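Long-range contacts in 4-hydroxy-tetrahydrodipicolinate synthase (Aquifex aeolicus, PDB 2EHH), which probably catalyses the condensation of pyruvate with aspartate beta-semialdehyde to 4-hydroxy-tetrahydrodipicolinate, a step in lysine biosynthesis: residues 70-79 and 96-107; 157-167 and 180-190. All coordinates share one frame; numbering follows the deposited sequence.

Interaction 1 of 2, residues 70-79 and 96-107; sequences IKVIAGTGGN and ADGALVVVPYYN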
# COMPACT_ATOMS: atom_id res chain seq x y z
N ILE A 70 32.16 -16.12 -19.92
CA ILE A 70 31.00 -15.29 -19.60
C ILE A 70 31.27 -14.73 -18.21
O ILE A 70 31.95 -15.37 -17.41
CB ILE A 70 29.70 -16.10 -19.57
CG1 ILE A 70 29.85 -17.29 -18.63
CG2 ILE A 70 29.33 -16.55 -20.98
CD1 ILE A 70 28.64 -18.18 -18.57
N LYS A 71 30.75 -13.55 -17.92
CA LYS A 71 30.97 -12.95 -16.61
C LYS A 71 30.24 -13.74 -15.52
O LYS A 71 29.20 -14.36 -15.76
CB LYS A 71 30.49 -11.50 -16.60
CG LYS A 71 31.21 -10.58 -17.57
CD LYS A 71 32.67 -10.41 -17.20
CE LYS A 71 33.31 -9.27 -17.99
NZ LYS A 71 32.65 -7.96 -17.72
N VAL A 72 30.81 -13.72 -14.32
CA VAL A 72 30.22 -14.40 -13.19
C VAL A 72 30.06 -13.38 -12.08
O VAL A 72 31.03 -12.77 -11.63
CB VAL A 72 31.11 -15.55 -12.67
CG1 VAL A 72 30.48 -16.17 -11.42
CG2 VAL A 72 31.27 -16.62 -13.75
N ILE A 73 28.81 -13.18 -11.67
CA ILE A 73 28.47 -12.25 -10.60
C ILE A 73 28.01 -13.11 -9.42
O ILE A 73 27.20 -14.02 -9.57
CB ILE A 73 27.32 -11.30 -11.01
CG1 ILE A 73 27.70 -10.54 -12.28
CG2 ILE A 73 27.03 -10.32 -9.89
CD1 ILE A 73 26.58 -9.69 -12.87
N ALA A 74 28.53 -12.81 -8.23
CA ALA A 74 28.17 -13.59 -7.06
C ALA A 74 27.26 -12.84 -6.09
O ALA A 74 27.50 -11.67 -5.77
CB ALA A 74 29.43 -14.04 -6.33
N GLY A 75 26.21 -13.52 -5.64
CA GLY A 75 25.31 -12.93 -4.66
C GLY A 75 26.06 -13.10 -3.35
O GLY A 75 26.28 -14.23 -2.92
N THR A 76 26.45 -12.00 -2.73
CA THR A 76 27.22 -12.07 -1.50
C THR A 76 26.64 -11.32 -0.30
O THR A 76 27.28 -11.24 0.74
CB THR A 76 28.64 -11.54 -1.73
OG1 THR A 76 28.57 -10.15 -2.07
CG2 THR A 76 29.32 -12.29 -2.86
N GLY A 77 25.45 -10.76 -0.45
CA GLY A 77 24.89 -10.01 0.66
C GLY A 77 23.85 -10.72 1.50
O GLY A 77 23.37 -11.79 1.15
N GLY A 78 23.51 -10.10 2.62
CA GLY A 78 22.51 -10.62 3.53
C GLY A 78 22.08 -9.41 4.33
O GLY A 78 22.13 -8.30 3.80
N ASN A 79 21.65 -9.58 5.57
CA ASN A 79 21.27 -8.42 6.35
C ASN A 79 22.23 -8.18 7.52
O ASN A 79 21.89 -7.50 8.48
CB ASN A 79 19.82 -8.53 6.85
CG ASN A 79 19.58 -9.75 7.71
OD1 ASN A 79 20.48 -10.56 7.95
ND2 ASN A 79 18.34 -9.90 8.18
N ALA A 96 35.52 -13.88 -8.97
CA ALA A 96 34.23 -13.43 -9.47
C ALA A 96 34.40 -12.05 -10.11
O ALA A 96 35.19 -11.24 -9.63
CB ALA A 96 33.22 -13.36 -8.32
N ASP A 97 33.66 -11.78 -11.18
CA ASP A 97 33.75 -10.50 -11.87
C ASP A 97 33.02 -9.38 -11.14
O ASP A 97 33.33 -8.20 -11.32
CB ASP A 97 33.20 -10.62 -13.29
CG ASP A 97 33.92 -11.67 -14.10
OD1 ASP A 97 33.36 -12.77 -14.28
OD2 ASP A 97 35.05 -11.40 -14.53
N GLY A 98 32.05 -9.74 -10.31
CA GLY A 98 31.31 -8.74 -9.57
C GLY A 98 30.55 -9.37 -8.42
O GLY A 98 30.40 -10.59 -8.36
N ALA A 99 30.07 -8.53 -7.51
CA ALA A 99 29.31 -9.00 -6.36
C ALA A 99 27.96 -8.28 -6.30
O ALA A 99 27.91 -7.06 -6.37
CB ALA A 99 30.09 -8.74 -5.07
N LEU A 100 26.89 -9.06 -6.18
CA LEU A 100 25.54 -8.51 -6.09
C LEU A 100 25.23 -8.47 -4.59
O LEU A 100 25.18 -9.51 -3.93
CB LEU A 100 24.53 -9.42 -6.79
CG LEU A 100 23.08 -8.93 -6.78
CD1 LEU A 100 22.81 -8.11 -8.04
CD2 LEU A 100 22.14 -10.12 -6.73
N VAL A 101 25.03 -7.27 -4.06
CA VAL A 101 24.77 -7.09 -2.64
C VAL A 101 23.37 -6.56 -2.42
O VAL A 101 23.08 -5.40 -2.72
CB VAL A 101 25.80 -6.13 -2.03
CG1 VAL A 101 25.57 -5.99 -0.54
CG2 VAL A 101 27.21 -6.63 -2.33
N VAL A 102 22.50 -7.41 -1.90
CA VAL A 102 21.12 -7.00 -1.66
C VAL A 102 20.99 -6.00 -0.52
O VAL A 102 21.80 -5.99 0.41
CB VAL A 102 20.23 -8.24 -1.36
CG1 VAL A 102 20.58 -8.82 0.01
CG2 VAL A 102 18.75 -7.87 -1.43
N VAL A 103 20.00 -5.13 -0.63
CA VAL A 103 19.73 -4.16 0.43
C VAL A 103 19.27 -5.04 1.58
O VAL A 103 18.43 -5.92 1.39
CB VAL A 103 18.58 -3.20 0.04
CG1 VAL A 103 18.10 -2.42 1.26
CG2 VAL A 103 19.04 -2.25 -1.06
N PRO A 104 19.81 -4.84 2.79
CA PRO A 104 19.42 -5.64 3.95
C PRO A 104 17.92 -5.83 4.12
O PRO A 104 17.16 -4.85 4.17
CB PRO A 104 20.04 -4.88 5.11
CG PRO A 104 21.34 -4.41 4.50
CD PRO A 104 20.91 -3.91 3.13
N TYR A 105 17.50 -7.08 4.22
CA TYR A 105 16.09 -7.42 4.40
C TYR A 105 15.76 -7.66 5.87
O TYR A 105 16.65 -7.92 6.68
CB TYR A 105 15.76 -8.70 3.62
CG TYR A 105 16.76 -9.81 3.82
CD1 TYR A 105 17.76 -10.05 2.88
CD2 TYR A 105 16.76 -10.57 4.99
CE1 TYR A 105 18.73 -11.02 3.09
CE2 TYR A 105 17.74 -11.54 5.22
CZ TYR A 105 18.71 -11.75 4.26
OH TYR A 105 19.69 -12.68 4.45
N TYR A 106 14.48 -7.53 6.20
CA TYR A 106 13.96 -7.79 7.54
C TYR A 106 14.30 -6.84 8.70
O TYR A 106 13.39 -6.45 9.44
CB TYR A 106 14.33 -9.22 7.94
CG TYR A 106 13.73 -9.67 9.26
CD1 TYR A 106 12.39 -10.03 9.35
CD2 TYR A 106 14.51 -9.75 10.40
CE1 TYR A 106 11.83 -10.46 10.55
CE2 TYR A 106 13.97 -10.19 11.62
CZ TYR A 106 12.63 -10.54 11.68
OH TYR A 106 12.10 -11.00 12.86
N ASN A 107 15.58 -6.49 8.89
CA ASN A 107 15.90 -5.59 10.01
C ASN A 107 15.71 -4.10 9.72
O ASN A 107 15.90 -3.27 10.59
CB ASN A 107 17.30 -5.87 10.59
CG ASN A 107 18.40 -5.89 9.55
OD1 ASN A 107 18.20 -5.56 8.38
ND2 ASN A 107 19.60 -6.27 9.99
O HOH W 1 23.23 -10.26 -2.27
O HOH W 2 23.69 -7.18 1.90
O HOH W 3 22.46 -12.31 6.40
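N79 lies over the ring of Y105, its amide plane 31° from the ring plane. Its CB sits over one face of that ring, 4.2 Å from the centroid, a CH-pi contact. The two segments are neighbouring strands of a TIM barrel with the loops at their C-terminal ends, joined through helix 81-93 as a beta-alpha-beta crossover. With CG held between its backbone N and carbonyl carbon (chi1 59°), N79 turns ND2 to Y105 O, 3.0 Å away. N107 N reaches the same oxygen from the other face of its plane. At the strand starts, D97 OD1 takes V72 N at 2.7 Å on its anti side. D97 N returns a bond to V72 O, so the two residues grip each other twice. Strands 71-75 and 98-102 then run parallel, with A74 bonded through both N and O. Beyond T76 the direct backbone pairing stops and water bridges the chains: water 1 joins G77 N, L100 O and V102 N. Y106, a predicted proton-relay residue, meets Y105 of a second subunit, so this loop also belongs to a subunit interface. N107 ND2 donates to N79 O at 3.0 Å, lying in the carbonyl plane.

Interaction 2 of 2, residues 157-167 and 180-190; sequences IVASKESTPNM and SFSVLSGDDSL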
# COMPACT_ATOMS: atom_id res chain seq x y z
N ILE A 157 31.27 1.03 -6.29
CA ILE A 157 29.83 0.78 -6.46
C ILE A 157 29.44 1.33 -7.82
O ILE A 157 29.32 2.54 -8.02
CB ILE A 157 29.06 1.46 -5.31
CG1 ILE A 157 29.48 0.80 -3.99
CG2 ILE A 157 27.56 1.33 -5.53
CD1 ILE A 157 28.90 1.43 -2.74
N VAL A 158 29.22 0.41 -8.77
CA VAL A 158 28.94 0.77 -10.16
C VAL A 158 27.57 0.53 -10.76
O VAL A 158 27.31 0.96 -11.88
CB VAL A 158 29.94 0.06 -11.07
CG1 VAL A 158 31.37 0.38 -10.63
CG2 VAL A 158 29.70 -1.45 -11.01
N ALA A 159 26.69 -0.16 -10.05
CA ALA A 159 25.38 -0.43 -10.62
C ALA A 159 24.33 -0.82 -9.59
O ALA A 159 24.64 -0.99 -8.41
CB ALA A 159 25.50 -1.54 -11.65
N SER A 160 23.10 -0.93 -10.05
CA SER A 160 22.00 -1.34 -9.19
C SER A 160 21.00 -2.18 -9.96
O SER A 160 20.62 -1.85 -11.08
CB SER A 160 21.27 -0.12 -8.62
OG SER A 160 20.20 -0.53 -7.78
N LYS A 161 20.59 -3.30 -9.36
CA LYS A 161 19.59 -4.16 -9.95
C LYS A 161 18.30 -3.66 -9.33
O LYS A 161 18.09 -3.79 -8.12
CB LYS A 161 19.81 -5.62 -9.57
CG LYS A 161 18.71 -6.55 -10.07
CD LYS A 161 18.86 -7.97 -9.50
CE LYS A 161 17.73 -8.88 -9.98
NZ LYS A 161 17.71 -10.19 -9.27
N GLU A 162 17.44 -3.08 -10.15
CA GLU A 162 16.19 -2.51 -9.66
C GLU A 162 14.94 -3.35 -9.93
O GLU A 162 14.47 -3.42 -11.06
CB GLU A 162 16.00 -1.11 -10.24
CG GLU A 162 17.00 -0.07 -9.75
CD GLU A 162 16.82 0.25 -8.27
OE1 GLU A 162 15.67 0.17 -7.77
OE2 GLU A 162 17.83 0.61 -7.61
N SER A 163 14.44 -3.99 -8.88
CA SER A 163 13.21 -4.77 -8.98
C SER A 163 12.17 -3.87 -8.34
O SER A 163 11.82 -4.04 -7.17
CB SER A 163 13.32 -6.08 -8.19
OG SER A 163 14.30 -6.93 -8.74
N THR A 164 11.73 -2.88 -9.12
CA THR A 164 10.75 -1.89 -8.68
C THR A 164 9.83 -1.53 -9.84
O THR A 164 10.28 -1.45 -10.98
CB THR A 164 11.44 -0.58 -8.21
OG1 THR A 164 10.46 0.45 -8.05
CG2 THR A 164 12.45 -0.11 -9.25
N PRO A 165 8.54 -1.32 -9.58
CA PRO A 165 7.61 -0.97 -10.65
C PRO A 165 7.56 0.55 -10.87
O PRO A 165 6.82 1.04 -11.72
CB PRO A 165 6.28 -1.51 -10.14
CG PRO A 165 6.38 -1.21 -8.68
CD PRO A 165 7.80 -1.65 -8.34
N ASN A 166 8.37 1.28 -10.11
CA ASN A 166 8.39 2.74 -10.21
C ASN A 166 9.38 3.27 -11.24
O ASN A 166 10.56 3.44 -10.95
CB ASN A 166 8.72 3.32 -8.83
CG ASN A 166 8.65 4.84 -8.80
OD1 ASN A 166 8.37 5.47 -9.81
ND2 ASN A 166 8.90 5.42 -7.64
N MET A 167 8.90 3.54 -12.46
CA MET A 167 9.78 4.06 -13.51
C MET A 167 10.38 5.39 -13.11
O MET A 167 11.49 5.74 -13.54
CB MET A 167 9.01 4.22 -14.83
CG MET A 167 8.49 2.91 -15.40
SD MET A 167 9.79 1.69 -15.74
CE MET A 167 9.74 0.71 -14.22
N SER A 180 28.41 6.94 -15.59
CA SER A 180 29.34 5.90 -15.17
C SER A 180 28.63 4.83 -14.35
O SER A 180 29.19 3.77 -14.07
CB SER A 180 30.49 6.50 -14.35
OG SER A 180 30.01 7.13 -13.17
N PHE A 181 27.38 5.10 -13.99
CA PHE A 181 26.58 4.17 -13.20
C PHE A 181 25.66 3.38 -14.12
O PHE A 181 25.18 3.90 -15.12
CB PHE A 181 25.75 4.93 -12.17
CG PHE A 181 25.15 4.06 -11.11
CD1 PHE A 181 25.91 3.63 -10.03
CD2 PHE A 181 23.81 3.68 -11.18
CE1 PHE A 181 25.36 2.83 -9.04
CE2 PHE A 181 23.24 2.88 -10.19
CZ PHE A 181 24.02 2.45 -9.12
N SER A 182 25.41 2.12 -13.78
CA SER A 182 24.54 1.31 -14.62
C SER A 182 23.31 0.77 -13.90
O SER A 182 23.41 0.17 -12.83
CB SER A 182 25.34 0.14 -15.20
OG SER A 182 24.48 -0.85 -15.73
N VAL A 183 22.14 1.01 -14.49
CA VAL A 183 20.90 0.50 -13.93
C VAL A 183 20.50 -0.76 -14.68
O VAL A 183 20.45 -0.78 -15.91
CB VAL A 183 19.74 1.51 -14.05
CG1 VAL A 183 18.44 0.87 -13.57
CG2 VAL A 183 20.06 2.76 -13.25
N LEU A 184 20.23 -1.83 -13.93
CA LEU A 184 19.83 -3.09 -14.54
C LEU A 184 18.41 -3.42 -14.08
O LEU A 184 18.10 -3.32 -12.89
CB LEU A 184 20.78 -4.20 -14.12
CG LEU A 184 22.23 -4.05 -14.61
CD1 LEU A 184 23.11 -5.08 -13.93
CD2 LEU A 184 22.27 -4.21 -16.12
N SER A 185 17.56 -3.81 -15.02
CA SER A 185 16.19 -4.18 -14.69
C SER A 185 16.17 -5.43 -13.82
O SER A 185 16.87 -6.40 -14.11
CB SER A 185 15.38 -4.45 -15.95
OG SER A 185 14.10 -4.97 -15.63
N GLY A 186 15.36 -5.40 -12.77
CA GLY A 186 15.25 -6.55 -11.89
C GLY A 186 13.93 -7.27 -12.12
O GLY A 186 13.50 -8.07 -11.30
N ASP A 187 13.29 -6.97 -13.24
CA ASP A 187 12.01 -7.58 -13.58
C ASP A 187 11.85 -7.67 -15.09
O ASP A 187 11.87 -6.66 -15.79
CB ASP A 187 10.88 -6.77 -12.95
CG ASP A 187 10.79 -6.97 -11.44
OD1 ASP A 187 10.53 -8.12 -11.01
OD2 ASP A 187 10.99 -5.99 -10.70
N ASP A 188 11.71 -8.90 -15.59
CA ASP A 188 11.59 -9.14 -17.03
C ASP A 188 10.54 -8.31 -17.75
O ASP A 188 10.80 -7.79 -18.84
CB ASP A 188 11.34 -10.63 -17.29
CG ASP A 188 12.60 -11.47 -17.08
OD1 ASP A 188 13.57 -11.27 -17.84
OD2 ASP A 188 12.62 -12.31 -16.16
N SER A 189 9.36 -8.20 -17.17
CA SER A 189 8.28 -7.43 -17.78
C SER A 189 8.58 -5.94 -17.88
O SER A 189 7.93 -5.24 -18.64
CB SER A 189 6.99 -7.63 -17.00
OG SER A 189 6.47 -8.93 -17.21
N LEU A 190 9.56 -5.47 -17.12
CA LEU A 190 9.89 -4.05 -17.12
C LEU A 190 11.19 -3.68 -17.84
O LEU A 190 11.57 -2.51 -17.90
CB LEU A 190 9.96 -3.54 -15.68
CG LEU A 190 8.69 -3.83 -14.87
CD1 LEU A 190 8.87 -3.38 -13.42
CD2 LEU A 190 7.51 -3.11 -15.52
O HOH W 4 28.56 0.79 -14.31
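The ring of F181 rests with one face over A159 CA, at the start of two parallel strands of the TIM barrel. Strands 157-162 and 182-185 are linked by helix 167-177 in a beta-alpha-beta unit. The backbone bonds come first. S160 is held through both N and O, to S182 O and from L184 N. E162 N meets L184 O almost straight on, at 2.8 Å. G186 N then reaches E162 O from above the carbonyl plane. The apolar contacts gather at F181. With CG anti to its backbone N (chi1 -167°), the ring swings across to the other strand. A159 CA lies 3.8 Å from the F181 ring centroid, a CH-pi contact, and S160 CB is 3.8 Å from F181 CZ. Replacing this ring with an alanine would probably open a gap beside A159 and S160 and take packing away from A151 and I173. Farther on, L190 CD1 packs 4.3 Å from M167 CE. Among the polar side chains, S160 OG donates to E162 OE2 at 2.6 Å, and R169 and N133 hold E162 OE1. S163 OG donates to G186 O at 2.9 Å, tilted 35° from the carbonyl plane. Glycine at G186 leaves room for that hydroxyl, since a CB there would collide with it. K161, the predicted Schiff-base lysine, lies close to Y132, the predicted proton donor/acceptor. Its extended chain runs past G186, with K161 CE 3.9 Å from G186 CA.

Following the chain from the N terminus, interaction 1 comes first. It closes the loop through helix 81-93 and pairs the third and fourth barrel strands. The chain then runs through helix 111-124, strand 129-133 and helices 135-138 and 144-153. Interaction 2 follows, closing the loop through helix 167-177 and pairing the sixth and seventh strands. The two loops are in series; they neither nest nor cross. Strand 129-133 lies between them in the sheet, and it carries Y132, close to both V102 and K161. Their centres are about 14 Å apart. Inside the barrel they touch directly, where L100 CD1 packs 4.2 Å from K161 CB.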